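Local structure of amicyanin (Paracoccus versutus, 1ID2) at residues V56-K60 against G61-E65. The protein carries electrons as a type I blue copper protein of the plastocyanin/azurin family, holding one copper ion at the end of a beta barrel. Sequence-based numbering, arbitrary orientation.
Sequences VAFKK and GIVGE
Phe58, at the end of the short strand 57-58, meets the loop that follows it through one face of its ring. CG1 of Val63 sits over that face, 3.8 Å from the ring centroid and only 7° off the ring normal, a CH-pi contact. The other methyl of Val63, CG2, lies by the root of the ring, 3.8 Å from CB of Phe58, and the two side chains cross at about a right angle. Ile62 adds its CG2 branch obliquely, 3.9 Å from CD1 of Phe58; its chi1 of -56° sets CG1 beside the backbone N, which turns CG2 anti to that N and to the ring. The Phe58 side chain also touches Ile81 and Phe83 of strand 77-83. With an alanine here the ring is gone, and Val63 CG1 would probably be left without its aromatic partner, with a gap opened toward Ile81 and Phe83. In this cupredoxin beta barrel the loop links strand 57-58 to strand 68-69, its antiparallel partner, and Phe58 bonds through its backbone to Phe68 there. Phe68 also touches the side chains of Phe58 and Val63. Lys59 contributes mainly backbone: its O lies 3.4 Å from CG1 of Ile62, while its amine end leads away from the loop. At Lys60 the bent side chain runs alongside the carbonyl of Glu65, with CD 3.4 Å from O of that residue. No hydrogen bond joins 56-60 to 61-65; the backbone of Val63 bonds instead to Lys3. Gly61 has backbone angles at which a CB would be jammed against O of Lys60, which calls for glycine.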
loop_
_atom_site.group_PDB
_atom_site.type_symbol
_atom_site.label_atom_id
_atom_site.label_comp_id
_atom_site.label_asym_id
_atom_site.label_seq_id
_atom_site.Cartn_x
_atom_site.Cartn_y
_atom_site.Cartn_z
ATOM N N VAL A 56 -1.896 -3.480 -3.764
ATOM C CA VAL A 56 -2.306 -3.341 -2.359
ATOM C C VAL A 56 -3.823 -3.300 -2.333
ATOM O O VAL A 56 -4.416 -2.576 -3.137
ATOM C CB VAL A 56 -1.729 -2.030 -1.731
ATOM C CG1 VAL A 56 -2.328 -1.766 -0.363
ATOM C CG2 VAL A 56 -0.238 -2.161 -1.583
ATOM N N ALA A 57 -4.437 -4.225 -1.585
ATOM C CA ALA A 57 -5.897 -4.326 -1.509
ATOM C C ALA A 57 -6.426 -4.505 -0.083
ATOM O O ALA A 57 -5.696 -4.921 0.833
ATOM C CB ALA A 57 -6.399 -5.462 -2.408
ATOM N N PHE A 58 -7.649 -4.030 0.126
ATOM C CA PHE A 58 -8.283 -4.056 1.445
ATOM C C PHE A 58 -9.644 -4.721 1.246
ATOM O O PHE A 58 -10.300 -4.498 0.229
ATOM C CB PHE A 58 -8.477 -2.629 2.013
ATOM C CG PHE A 58 -7.171 -1.852 2.272
ATOM C CD1 PHE A 58 -6.483 -1.988 3.463
ATOM C CD2 PHE A 58 -6.651 -0.984 1.319
ATOM C CE1 PHE A 58 -5.286 -1.288 3.695
ATOM C CE2 PHE A 58 -5.463 -0.284 1.551
ATOM C CZ PHE A 58 -4.784 -0.437 2.729
ATOM N N LYS A 59 -9.978 -5.663 2.122
ATOM C CA LYS A 59 -11.319 -6.259 2.157
ATOM C C LYS A 59 -12.352 -5.189 2.549
ATOM O O LYS A 59 -11.993 -4.097 2.997
ATOM C CB LYS A 59 -11.376 -7.394 3.194
ATOM C CG LYS A 59 -10.511 -8.622 2.908
ATOM C CD LYS A 59 -11.221 -9.553 1.951
ATOM C CE LYS A 59 -10.314 -10.661 1.443
ATOM N NZ LYS A 59 -10.723 -11.069 0.057
ATOM N N LYS A 60 -13.630 -5.560 2.491
ATOM C CA LYS A 60 -14.718 -4.668 2.878
ATOM C C LYS A 60 -14.561 -4.286 4.340
ATOM O O LYS A 60 -14.222 -5.132 5.169
ATOM C CB LYS A 60 -16.074 -5.360 2.709
ATOM C CG LYS A 60 -16.853 -4.958 1.464
ATOM C CD LYS A 60 -18.368 -5.004 1.699
ATOM C CE LYS A 60 -18.796 -6.226 2.518
ATOM N NZ LYS A 60 -18.530 -7.536 1.838
ATOM N N GLY A 61 -14.855 -3.032 4.659
ATOM C CA GLY A 61 -14.992 -2.650 6.050
ATOM C C GLY A 61 -13.691 -2.252 6.691
ATOM O O GLY A 61 -13.640 -2.051 7.902
ATOM N N ILE A 62 -12.627 -2.164 5.898
ATOM C CA ILE A 62 -11.308 -1.879 6.457
ATOM C C ILE A 62 -10.914 -0.402 6.273
ATOM O O ILE A 62 -10.701 0.302 7.257
ATOM C CB ILE A 62 -10.223 -2.833 5.862
ATOM C CG1 ILE A 62 -10.624 -4.296 6.100
ATOM C CG2 ILE A 62 -8.863 -2.551 6.481
ATOM C CD1 ILE A 62 -10.565 -4.751 7.538
ATOM N N VAL A 63 -10.883 0.084 5.031
ATOM C CA VAL A 63 -10.607 1.499 4.793
ATOM C C VAL A 63 -11.850 2.270 4.397
ATOM O O VAL A 63 -11.774 3.453 4.069
ATOM C CB VAL A 63 -9.544 1.718 3.695
ATOM C CG1 VAL A 63 -8.183 1.409 4.260
ATOM C CG2 VAL A 63 -9.864 0.890 2.444
ATOM N N GLY A 64 -12.975 1.569 4.375
ATOM C CA GLY A 64 -14.245 2.160 4.011
ATOM C C GLY A 64 -15.280 1.069 4.157
ATOM O O GLY A 64 -14.946 -0.035 4.592
ATOM N N GLU A 65 -16.510 1.344 3.733
ATOM C CA GLU A 65 -17.568 0.335 3.736
ATOM C C GLU A 65 -17.307 -0.697 2.641
ATOM O O GLU A 65 -17.511 -1.893 2.844
ATOM C CB GLU A 65 -18.930 0.996 3.516
ATOM C CG GLU A 65 -20.114 0.053 3.681
ATOM C CD GLU A 65 -21.444 0.736 3.437
ATOM O OE1 GLU A 65 -21.827 0.892 2.258
ATOM O OE2 GLU A 65 -22.113 1.110 4.424
#